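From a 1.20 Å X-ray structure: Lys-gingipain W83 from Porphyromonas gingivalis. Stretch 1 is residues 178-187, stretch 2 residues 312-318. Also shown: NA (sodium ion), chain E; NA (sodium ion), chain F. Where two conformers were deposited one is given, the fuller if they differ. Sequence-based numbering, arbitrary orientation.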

# COMPACT_ATOMS: atom_id res chain seq x y z
N TYR A 178 5.20 -16.07 -13.78
CA TYR A 178 6.14 -16.13 -12.68
C TYR A 178 5.51 -16.15 -11.30
O TYR A 178 6.20 -16.66 -10.40
CB TYR A 178 7.10 -14.92 -12.82
CG TYR A 178 8.00 -15.12 -14.02
CD1 TYR A 178 8.95 -16.14 -14.04
CD2 TYR A 178 7.84 -14.35 -15.18
CE1 TYR A 178 9.72 -16.39 -15.17
CE2 TYR A 178 8.66 -14.55 -16.29
CZ TYR A 178 9.58 -15.58 -16.28
OH TYR A 178 10.42 -15.72 -17.37
N TYR A 179 4.32 -15.57 -11.11
CA TYR A 179 3.85 -15.36 -9.73
C TYR A 179 2.40 -15.76 -9.48
O TYR A 179 2.14 -16.45 -8.51
CB TYR A 179 4.03 -13.87 -9.37
CG TYR A 179 5.46 -13.42 -9.60
CD1 TYR A 179 6.52 -13.99 -8.91
CD2 TYR A 179 5.76 -12.43 -10.55
CE1 TYR A 179 7.84 -13.59 -9.12
CE2 TYR A 179 7.08 -12.02 -10.76
CZ TYR A 179 8.11 -12.63 -10.06
OH TYR A 179 9.42 -12.27 -10.28
N TYR A 180 1.46 -15.26 -10.29
CA TYR A 180 0.03 -15.52 -10.07
C TYR A 180 -0.34 -16.85 -10.68
O TYR A 180 -0.83 -16.94 -11.81
CB TYR A 180 -0.80 -14.35 -10.63
CG TYR A 180 -0.50 -13.06 -9.91
CD1 TYR A 180 -0.91 -12.86 -8.59
CD2 TYR A 180 0.16 -12.01 -10.55
CE1 TYR A 180 -0.61 -11.68 -7.90
CE2 TYR A 180 0.46 -10.83 -9.88
CZ TYR A 180 0.08 -10.67 -8.56
OH TYR A 180 0.41 -9.52 -7.85
N ASN A 181 0.01 -17.90 -9.92
CA ASN A 181 -0.14 -19.26 -10.42
C ASN A 181 -0.24 -20.26 -9.27
O ASN A 181 -0.03 -19.91 -8.10
CB ASN A 181 1.02 -19.59 -11.40
CG ASN A 181 2.37 -19.51 -10.76
OD1 ASN A 181 2.62 -19.95 -9.64
ND2 ASN A 181 3.31 -18.89 -11.48
N GLN A 182 -0.56 -21.50 -9.62
CA GLN A 182 -0.79 -22.52 -8.60
C GLN A 182 0.48 -22.83 -7.81
O GLN A 182 0.39 -23.14 -6.60
CB GLN A 182 -1.35 -23.81 -9.22
CG GLN A 182 -1.70 -24.90 -8.16
CD GLN A 182 -2.70 -24.46 -7.08
OE1 GLN A 182 -3.93 -24.56 -7.27
NE2 GLN A 182 -2.21 -23.99 -5.90
N GLU A 183 1.65 -22.68 -8.43
CA GLU A 183 2.93 -22.98 -7.76
C GLU A 183 3.20 -21.98 -6.64
O GLU A 183 3.96 -22.29 -5.72
CB GLU A 183 4.08 -22.98 -8.79
CG GLU A 183 3.95 -24.12 -9.81
CD GLU A 183 2.94 -24.01 -10.96
OE1 GLU A 183 2.23 -22.98 -11.12
OE2 GLU A 183 2.90 -24.97 -11.76
N HIS A 184 2.53 -20.80 -6.66
CA HIS A 184 2.63 -19.80 -5.59
C HIS A 184 1.41 -19.83 -4.68
O HIS A 184 1.27 -18.98 -3.81
CB HIS A 184 2.83 -18.39 -6.17
CG HIS A 184 4.21 -18.21 -6.73
ND1 HIS A 184 4.58 -18.80 -7.92
CD2 HIS A 184 5.29 -17.58 -6.20
CE1 HIS A 184 5.87 -18.48 -8.09
NE2 HIS A 184 6.32 -17.74 -7.10
N GLY A 185 0.55 -20.83 -4.84
CA GLY A 185 -0.62 -21.01 -3.98
C GLY A 185 -1.92 -20.45 -4.47
O GLY A 185 -2.91 -20.56 -3.75
N TYR A 186 -1.97 -19.87 -5.66
CA TYR A 186 -3.22 -19.32 -6.18
C TYR A 186 -4.03 -20.40 -6.86
O TYR A 186 -3.56 -21.00 -7.85
CB TYR A 186 -2.96 -18.16 -7.15
CG TYR A 186 -2.37 -16.97 -6.43
CD1 TYR A 186 -3.18 -16.06 -5.76
CD2 TYR A 186 -1.00 -16.71 -6.47
CE1 TYR A 186 -2.64 -14.95 -5.10
CE2 TYR A 186 -0.46 -15.60 -5.83
CZ TYR A 186 -1.29 -14.70 -5.19
OH TYR A 186 -0.73 -13.59 -4.58
N THR A 187 -5.20 -20.68 -6.30
CA THR A 187 -6.09 -21.71 -6.83
C THR A 187 -6.92 -21.23 -8.00
O THR A 187 -7.40 -22.06 -8.77
CB THR A 187 -7.06 -22.18 -5.70
OG1 THR A 187 -7.83 -21.07 -5.24
CG2 THR A 187 -6.30 -22.81 -4.52
N SER A 312 7.03 -4.15 -10.76
CA SER A 312 6.15 -4.21 -9.59
C SER A 312 5.78 -5.66 -9.24
O SER A 312 5.76 -6.02 -8.06
CB SER A 312 4.91 -3.37 -9.81
OG SER A 312 4.09 -3.96 -10.81
N TYR A 313 5.48 -6.50 -10.23
CA TYR A 313 5.16 -7.91 -9.90
C TYR A 313 6.35 -8.61 -9.23
O TYR A 313 6.20 -9.28 -8.21
CB TYR A 313 4.76 -8.70 -11.14
CG TYR A 313 3.52 -8.29 -11.91
CD1 TYR A 313 2.38 -7.82 -11.27
CD2 TYR A 313 3.46 -8.46 -13.28
CE1 TYR A 313 1.21 -7.55 -11.98
CE2 TYR A 313 2.29 -8.21 -13.99
CZ TYR A 313 1.17 -7.76 -13.34
OH TYR A 313 0.04 -7.57 -14.08
N ASP A 314 7.54 -8.42 -9.81
CA ASP A 314 8.74 -9.05 -9.26
C ASP A 314 8.97 -8.62 -7.82
O ASP A 314 9.26 -9.45 -6.95
CB ASP A 314 10.00 -8.66 -10.07
CG ASP A 314 10.03 -9.05 -11.52
OD1 ASP A 314 9.64 -10.21 -11.84
OD2 ASP A 314 10.46 -8.21 -12.35
N ALA A 315 8.82 -7.31 -7.54
CA ALA A 315 9.09 -6.81 -6.20
C ALA A 315 8.08 -7.36 -5.23
O ALA A 315 8.45 -7.78 -4.12
CB ALA A 315 9.02 -5.28 -6.25
N THR A 316 6.80 -7.38 -5.64
CA THR A 316 5.75 -7.90 -4.76
C THR A 316 6.18 -9.27 -4.23
O THR A 316 6.05 -9.55 -3.02
CB THR A 316 4.43 -8.03 -5.57
OG1 THR A 316 4.01 -6.73 -6.05
CG2 THR A 316 3.33 -8.55 -4.67
N PHE A 317 6.65 -10.13 -5.14
CA PHE A 317 6.93 -11.51 -4.78
C PHE A 317 8.33 -11.78 -4.22
O PHE A 317 8.60 -12.90 -3.81
CB PHE A 317 6.62 -12.42 -5.98
CG PHE A 317 5.12 -12.64 -6.12
CD1 PHE A 317 4.31 -11.67 -6.68
CD2 PHE A 317 4.51 -13.74 -5.52
CE1 PHE A 317 2.91 -11.80 -6.66
CE2 PHE A 317 3.13 -13.88 -5.56
CZ PHE A 317 2.34 -12.92 -6.09
N LEU A 318 9.19 -10.77 -4.11
CA LEU A 318 10.39 -10.92 -3.28
C LEU A 318 9.89 -11.15 -1.84
O LEU A 318 9.02 -10.44 -1.34
CB LEU A 318 11.28 -9.68 -3.33
CG LEU A 318 11.99 -9.46 -4.63
CD1 LEU A 318 12.73 -8.11 -4.58
CD2 LEU A 318 12.97 -10.59 -4.95
NA NA E . 7.80 -8.52 -1.64
NA NA F . 11.23 -8.29 -14.56
O HOH W 1 10.81 -11.52 -7.92
O HOH W 2 1.78 -6.97 -7.97
O HOH W 3 13.24 -9.45 -13.79

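Stretch 1 leaves a helix at Tyr179, the first residue to depart from helical phi/psi, and runs through a loop into a 3-10 segment at 182-184. Stretch 2 is helical from Ser312, with Thr316 N to Ser312 O at 3.0 Å and Phe317 N to Tyr313 O at 3.2 Å. The nearest CA atoms, of Tyr179 and Phe317, are 7.0 Å from each other. The contact, which buries 394 Å² summed over both sides, is made largely through side chains, although the Tyr179 ring also packs on the backbone of Tyr313, its CE2 3.8 Å from Tyr313 C.

Tyr179 and Phe317 contribute most of that area. Their rings lie nearly parallel (16°) but slid apart, centroids 4.8 Å from each other; the slide places Tyr179 CB over the Phe317 face, 3.5 Å from its centroid and 10° off the normal, a CH-pi contact. At the far end of its ring, Tyr179 OH donates to Asp314 OD1 at 2.6 Å, a short bond to a carboxylate whose other oxygen, OD2, binds a sodium ion at 2.4 Å. Water 1 donates to both Tyr179 OH and Asp314 O, each at 2.8 Å, reinforcing the link.

Tyr180 receives the Phe317 edge on its face (87°, centroids 5.1 Å) and turns its own edge toward the Tyr313 face (81°, 5.7 Å). Water 2 bridges Tyr180 OH (2.9 Å) and Thr316 OG1 (3.0 Å).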